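Local coordinates for protein CSOR (Streptomyces lividans, PDB 4ADZ) that represses transcription of copper-responsive genes as a copper-sensing regulator, captured here in its apo form, and probably releases its operator DNA when copper binds, at the interface of chains A and B and the interface of chains A and C. Coordinates in Å, arbitrary orientation; residue numbers count along the deposited sequence, not the author numbering. Chains: chain A/B/C, CSOR.

Contact 1: the interface of chains A and B. Residues chain A 86-87, 89-90, 93, 136; chain B 89, 92, 132, 135-136.
The A:Thr89 hydroxyl OG1 lies between its own backbone N and carbonyl carbon (chi1 60°), which turns it towards B:Thr136. CB of A:Thr89 lies 3.3 Å from the methyl CG2 of B:Thr136, a residue that is poorly ordered. The methyl CG2 of A:Thr89 is turned the other way and lies 3.5 Å from CB of B:Leu92, the two side chains sliding past each other in opposite directions. OG1 of A:Thr89 also donates to the backbone O of A:Ser86 at 2.9 Å. The donor is tilted 27° from that carbonyl plane. This bond fixes the rotation of the threonine. A weak hydrogen bond from the B:Thr136 hydroxyl OG1 reaches OG1 of A:Thr89 at 3.1 Å. Its twin joins A:Thr136 to B:Thr89. Both C-terminal threonines are poorly ordered, and their mutual approach is doubtful. The amide end of A:Gln93 lies over B:Thr136 and the two side chains cross, but the detail is doubtful. B:Arg132 flanks the patch. Its CG, anti to the backbone N (chi1 170°), packs 3.6 Å from CB of A:Ser86. A bend at chi2 turns the guanidinium towards A:Ala87, whose CA lies at its edge, in plane. A:Lys90 crosses B:Arg132 at about a right angle, with CD 3.8 Å from NH2. The two-fold interface packs the C-terminal segment of each chain on helix 78-114 of the other, probably helping to hold the CsoR dimer together.

Contact 2: the interface of chains A and C. Residues chain A 93, 133-134, 136; chain C 93, 130, 133-134.
C:Leu134 points its isobutyl tip at the end of A:Gln93, and the two side chains meet tip to tip. The protein is an all-helical CsoR-family, metal-sensitive repressor. The contact joins helices 78-114 and 116-134 of chain A to the matching helices of chain C. CG of C:Leu134 is anti to its backbone N (chi1 -170°), which carries both methyls towards chain A. The methyl CD2 of C:Leu134 lies 3.6 Å from the amide carbon CD of A:Gln93. The other methyl of C:Leu134, CD1, is turned towards the amide nitrogen NE2 and also lies 3.3 Å from the backbone O of A:Leu133. CB and CG of A:Gln93 also lie alongside CD2 of C:Leu134, and the extended chain carries the amide on to the tip of the leucine.

A:Leu133 crosses C:Leu134 at about a right angle. Its CG is 3.7 Å from CD2 of C:Leu134, and that methyl is therefore held between the leucine and the glutamine. An alanine in place of A:Gln93 would probably open a gap beside C:Leu134 and leave its isobutyl group freer to turn.

A:Leu134 takes a different rotamer from its counterpart, with CG anti to its carbonyl carbon (chi1 -67°). Its methyl CD2 rests against the backbone of chain C, 4.0 Å from CA of C:Leu134. The same methyl of A:Leu134 touches CB of C:Leu133, also at 4.0 Å. C:Ile130 borders this methyl more loosely, one turn earlier in helix 120-135.

C:Gln93, in helix 78-114 of chain C, lies near the backbone O of A:Leu134, at the end of helix 116-134, and is linked to it through water. The amide NE2 of C:Gln93 and water 1 are hydrogen bonded at 2.9 Å, with an angle of 160° at the hydrogen. Water 1 lies 2.7 Å from the backbone O of A:Leu134.

Contact 1: the interface of chains A and B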
ATOM      1  N   SER A  86      -7.024  -0.374   9.981  1.00 13.47           N
ATOM      2  CA  SER A  86      -6.280   0.555   9.159  1.00 14.89           C
ATOM      3  C   SER A  86      -5.448   1.454  10.060  1.00 16.07           C
ATOM      4  O   SER A  86      -4.269   1.734   9.768  1.00 16.76           O
ATOM      5  CB  SER A  86      -7.270   1.367   8.257  1.00 16.58           C
ATOM      6  OG  SER A  86      -7.796   0.508   7.255  1.00 18.91           O
ATOM      7  N   ALA A  87      -5.986   1.861  11.203  1.00 13.55           N
ATOM      8  CA  ALA A  87      -5.212   2.617  12.133  1.00 13.93           C
ATOM      9  C   ALA A  87      -3.979   1.835  12.630  1.00 12.22           C
ATOM     10  O   ALA A  87      -2.915   2.454  12.802  1.00 13.74           O
ATOM     11  CB  ALA A  87      -6.035   3.121  13.310  1.00 14.49           C
ATOM     12  N   THR A  89      -2.412  -0.697  11.100  1.00 13.23           N
ATOM     13  CA  THR A  89      -1.457  -0.875   9.973  0.60 14.24           C
ATOM     14  C   THR A  89      -0.683   0.416   9.759  1.00 14.17           C
ATOM     15  O   THR A  89       0.554   0.405   9.573  1.00 14.05           O
ATOM     16  CB  THR A  89      -2.136  -1.396   8.668  0.60 15.22           C
ATOM     17  OG1 THR A  89      -3.149  -0.482   8.215  0.60 15.75           O
ATOM     18  CG2 THR A  89      -2.768  -2.759   8.884  0.60 14.72           C
ATOM     19  N   LYS A  90      -1.384   1.544   9.816  1.00 13.01           N
ATOM     20  CA  LYS A  90      -0.731   2.843   9.700  1.00 15.03           C
ATOM     21  C   LYS A  90       0.314   3.039  10.765  1.00 15.06           C
ATOM     22  O   LYS A  90       1.419   3.513  10.444  1.00 15.01           O
ATOM     23  CB  LYS A  90      -1.782   3.976   9.663  1.00 16.49           C
ATOM     24  CG  LYS A  90      -1.250   5.396   9.666  1.00 21.54           C
ATOM     25  CD  LYS A  90      -2.325   6.450  10.009  0.50 21.96           C
ATOM     26  CE  LYS A  90      -1.808   7.874   9.845  0.50 23.72           C
ATOM     27  NZ  LYS A  90      -1.385   8.122   8.443  0.50 23.16           N
ATOM     28  N   GLN A  93       3.377   0.996   9.993  1.00 12.81           N
ATOM     29  CA  GLN A  93       4.121   1.623   8.874  1.00 14.54           C
ATOM     30  C   GLN A  93       4.939   2.797   9.371  1.00 14.16           C
ATOM     31  O   GLN A  93       6.131   2.950   9.000  1.00 13.56           O
ATOM     32  CB  GLN A  93       3.196   2.036   7.753  1.00 17.23           C
ATOM     33  CG  GLN A  93       2.607   0.870   6.975  1.00 21.03           C
ATOM     34  CD  GLN A  93       1.639   1.358   5.872  1.00 27.66           C
ATOM     35  OE1 GLN A  93       0.967   2.388   6.005  1.00 30.77           O
ATOM     36  NE2 GLN A  93       1.690   0.702   4.733  1.00 35.00           N
ATOM     37  N   THR A 136       2.879  -3.885   1.359  1.00 47.30           N
ATOM     38  CA  THR A 136       1.777  -3.799   2.315  1.00 51.35           C
ATOM     39  C   THR A 136       1.201  -2.377   2.184  1.00 57.70           C
ATOM     40  O   THR A 136       0.806  -1.741   3.158  1.00 60.79           O
ATOM     41  CB  THR A 136       2.210  -4.128   3.773  1.00 50.20           C
ATOM     42  OG1 THR A 136       3.356  -5.019   3.806  0.50 45.49           O
ATOM     43  CG2 THR A 136       1.072  -4.751   4.508  0.50 47.24           C
ATOM     44  OXT THR A 136       1.093  -1.799   1.075  1.00 70.77           O
TER
ATOM     45  N   THR B  89       1.885  -6.497   9.152  1.00 13.23           N
ATOM     46  CA  THR B  89       0.980  -5.632   8.347  0.60 14.24           C
ATOM     47  C   THR B  89       0.238  -6.487   7.332  1.00 14.17           C
ATOM     48  O   THR B  89      -0.989  -6.341   7.136  1.00 14.05           O
ATOM     49  CB  THR B  89       1.710  -4.417   7.695  0.60 15.22           C
ATOM     50  OG1 THR B  89       2.758  -4.857   6.815  0.60 15.75           O
ATOM     51  CG2 THR B  89       2.309  -3.506   8.751  0.60 14.72           C
ATOM     52  N   LEU B  92      -2.539  -8.368   9.059  1.00 11.40           N
ATOM     53  CA  LEU B  92      -3.680  -7.426   9.336  1.00 11.79           C
ATOM     54  C   LEU B  92      -4.494  -7.177   8.076  1.00 12.57           C
ATOM     55  O   LEU B  92      -5.733  -7.081   8.160  1.00 12.24           O
ATOM     56  CB  LEU B  92      -3.191  -6.107   9.935  1.00 11.45           C
ATOM     57  CG  LEU B  92      -2.909  -6.147  11.434  1.00 12.06           C
ATOM     58  CD1 LEU B  92      -1.941  -5.062  11.834  1.00 12.28           C
ATOM     59  CD2 LEU B  92      -4.186  -6.133  12.331  1.00 13.47           C
ATOM     60  N   ARG B 132      -9.568   3.378   2.534  1.00 17.27           N
ATOM     61  CA  ARG B 132      -8.747   3.622   3.702  1.00 18.78           C
ATOM     62  C   ARG B 132      -7.717   2.461   3.821  1.00 18.58           C
ATOM     63  O   ARG B 132      -6.519   2.707   4.088  1.00 18.40           O
ATOM     64  CB  ARG B 132      -9.635   3.834   4.920  1.00 20.44           C
ATOM     65  CG  ARG B 132      -8.943   3.870   6.275  1.00 24.55           C
ATOM     66  CD  ARG B 132      -8.267   5.185   6.599  1.00 27.39           C
ATOM     67  NE  ARG B 132      -7.513   4.975   7.837  0.50 27.18           N
ATOM     68  CZ  ARG B 132      -6.465   5.660   8.276  0.50 27.61           C
ATOM     69  NH1 ARG B 132      -5.983   6.724   7.619  0.50 25.92           N
ATOM     70  NH2 ARG B 132      -5.909   5.254   9.426  0.50 24.50           N
ATOM     71  N   ARG B 135      -4.738   2.852   1.476  1.00 24.84           N
ATOM     72  CA  ARG B 135      -3.821   3.905   1.860  1.00 32.14           C
ATOM     73  C   ARG B 135      -2.861   3.460   2.939  1.00 43.23           C
ATOM     74  O   ARG B 135      -2.039   4.271   3.403  1.00 43.70           O
ATOM     75  CB  ARG B 135      -4.567   5.120   2.404  1.00 36.96           C
ATOM     76  CG  ARG B 135      -5.105   6.059   1.372  1.00 40.66           C
ATOM     77  CD  ARG B 135      -5.659   7.309   2.058  1.00 46.69           C
ATOM     78  NE  ARG B 135      -6.965   7.120   2.699  1.00 49.61           N
ATOM     79  CZ  ARG B 135      -8.143   7.060   2.054  1.00 50.37           C
ATOM     80  NH1 ARG B 135      -8.218   7.160   0.720  1.00 53.49           N
ATOM     81  NH2 ARG B 135      -9.261   6.896   2.744  1.00 43.76           N
ATOM     82  N   THR B 136      -3.002   2.205   3.369  1.00 47.30           N
ATOM     83  CA  THR B 136      -1.945   1.518   4.107  1.00 51.35           C
ATOM     84  C   THR B 136      -1.339   0.488   3.135  1.00 57.70           C
ATOM     85  O   THR B 136      -0.980  -0.626   3.507  1.00 60.79           O
ATOM     86  CB  THR B 136      -2.449   0.861   5.424  1.00 50.20           C
ATOM     87  OG1 THR B 136      -3.610   1.550   5.958  0.50 45.49           O
ATOM     88  CG2 THR B 136      -1.357   0.862   6.439  0.50 47.24           C
ATOM     89  OXT THR B 136      -1.171   0.737   1.916  1.00 70.77           O
TER

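Contact 2: the interface of chains A and C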
ATOM      1  N   GLN A  93       3.377   0.996   9.993  1.00 12.81           N
ATOM      2  CA  GLN A  93       4.121   1.623   8.874  1.00 14.54           C
ATOM      3  C   GLN A  93       4.939   2.797   9.371  1.00 14.16           C
ATOM      4  O   GLN A  93       6.131   2.950   9.000  1.00 13.56           O
ATOM      5  CB  GLN A  93       3.196   2.036   7.753  1.00 17.23           C
ATOM      6  CG  GLN A  93       2.607   0.870   6.975  1.00 21.03           C
ATOM      7  CD  GLN A  93       1.639   1.358   5.872  1.00 27.66           C
ATOM      8  OE1 GLN A  93       0.967   2.388   6.005  1.00 30.77           O
ATOM      9  NE2 GLN A  93       1.690   0.702   4.733  1.00 35.00           N
ATOM     10  N   LEU A 133       8.015  -3.351   2.367  1.00 17.88           N
ATOM     11  CA  LEU A 133       7.135  -2.361   3.010  1.00 22.38           C
ATOM     12  C   LEU A 133       6.092  -1.790   2.049  1.00 23.40           C
ATOM     13  O   LEU A 133       4.887  -1.664   2.404  1.00 22.89           O
ATOM     14  CB  LEU A 133       7.946  -1.220   3.607  1.00 24.74           C
ATOM     15  CG  LEU A 133       7.298  -0.105   4.433  1.00 29.31           C
ATOM     16  CD1 LEU A 133       6.391  -0.661   5.522  1.00 34.41           C
ATOM     17  CD2 LEU A 133       8.390   0.749   5.094  1.00 32.20           C
ATOM     18  N   LEU A 134       6.512  -1.469   0.845  1.00 21.13           N
ATOM     19  CA  LEU A 134       5.579  -0.967  -0.154  1.00 22.53           C
ATOM     20  C   LEU A 134       4.464  -1.928  -0.549  1.00 22.80           C
ATOM     21  O   LEU A 134       3.402  -1.488  -1.001  1.00 25.83           O
ATOM     22  CB  LEU A 134       6.341  -0.425  -1.360  1.00 23.06           C
ATOM     23  CG  LEU A 134       7.195   0.851  -1.157  1.00 24.84           C
ATOM     24  CD1 LEU A 134       7.904   1.158  -2.469  1.00 25.33           C
ATOM     25  CD2 LEU A 134       6.438   2.064  -0.619  1.00 24.17           C
ATOM     26  N   THR A 136       2.879  -3.885   1.359  1.00 47.30           N
ATOM     27  CA  THR A 136       1.777  -3.799   2.315  1.00 51.35           C
ATOM     28  C   THR A 136       1.201  -2.377   2.184  1.00 57.70           C
ATOM     29  O   THR A 136       0.806  -1.741   3.158  1.00 60.79           O
ATOM     30  CB  THR A 136       2.210  -4.128   3.773  1.00 50.20           C
ATOM     31  OG1 THR A 136       3.356  -5.019   3.806  0.50 45.49           O
ATOM     32  CG2 THR A 136       1.072  -4.751   4.508  0.50 47.24           C
ATOM     33  OXT THR A 136       1.093  -1.799   1.075  1.00 70.77           O
TER
ATOM     34  N   GLN C  93       5.674   1.513  -9.003  1.00 15.53           N
ATOM     35  CA  GLN C  93       6.384   1.309  -7.723  1.00 18.24           C
ATOM     36  C   GLN C  93       7.784   0.776  -7.990  1.00 16.24           C
ATOM     37  O   GLN C  93       8.748   1.216  -7.380  1.00 17.27           O
ATOM     38  CB  GLN C  93       5.631   0.356  -6.819  1.00 20.92           C
ATOM     39  CG  GLN C  93       4.419   1.042  -6.209  1.00 26.88           C
ATOM     40  CD  GLN C  93       3.946   0.410  -4.887  1.00 34.62           C
ATOM     41  OE1 GLN C  93       4.232  -0.768  -4.589  1.00 33.92           O
ATOM     42  NE2 GLN C  93       3.273   1.220  -4.069  1.00 42.02           N
ATOM     43  N   ILE C 130       9.317   8.091   0.754  1.00 17.54           N
ATOM     44  CA  ILE C 130       8.864   6.726   0.942  1.00 18.30           C
ATOM     45  C   ILE C 130       7.497   6.713   1.634  1.00 17.57           C
ATOM     46  O   ILE C 130       6.620   5.991   1.220  1.00 20.34           O
ATOM     47  CB  ILE C 130       9.901   5.899   1.722  1.00 20.11           C
ATOM     48  CG1 ILE C 130      11.157   5.714   0.850  1.00 19.68           C
ATOM     49  CG2 ILE C 130       9.337   4.516   2.059  1.00 20.43           C
ATOM     50  CD1 ILE C 130      12.425   5.528   1.673  1.00 19.89           C
ATOM     51  N   LEU C 133       4.837   7.430  -0.878  1.00 25.67           N
ATOM     52  CA  LEU C 133       4.653   6.278  -1.766  1.00 28.28           C
ATOM     53  C   LEU C 133       3.804   5.204  -1.069  1.00 29.64           C
ATOM     54  O   LEU C 133       2.929   4.579  -1.684  1.00 29.62           O
ATOM     55  CB  LEU C 133       5.977   5.673  -2.221  1.00 29.93           C
ATOM     56  CG  LEU C 133       6.799   6.454  -3.262  1.00 33.71           C
ATOM     57  CD1 LEU C 133       8.225   5.907  -3.372  1.00 32.34           C
ATOM     58  CD2 LEU C 133       6.091   6.413  -4.617  1.00 36.75           C
ATOM     59  N   LEU C 134       4.058   5.048   0.223  1.00 28.57           N
ATOM     60  CA  LEU C 134       3.378   4.019   0.994  0.70 29.59           C
ATOM     61  C   LEU C 134       1.886   4.286   1.148  1.00 31.06           C
ATOM     62  O   LEU C 134       1.111   3.353   1.248  1.00 37.75           O
ATOM     63  CB  LEU C 134       4.053   3.841   2.339  0.70 28.63           C
ATOM     64  CG  LEU C 134       3.609   2.639   3.155  0.70 28.71           C
ATOM     65  CD1 LEU C 134       3.465   1.361   2.325  0.70 26.30           C
ATOM     66  CD2 LEU C 134       4.629   2.489   4.254  0.70 26.65           C
TER
HETATM   67  O   HOH W   1       2.289   0.920  -1.369  1.00 38.46           O

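The C-alpha centres of contact 1 and contact 2 lie about 10 Å apart. They share A:Gln93 and A:Thr136. In both, helix 78-114 of chain A meets residues from the C-terminal part of a neighbouring chain. A:Gln93 therefore sits where three chains converge, with chain B at contact 1 and chain C at contact 2. The deposited assembly holds four copies, and the two contacts use two different two-fold axes. Contact 1 probably belongs to the dimer and contact 2 to the joining of dimers into the tetramer. A shift of the C-terminal segment could then be felt at both interfaces.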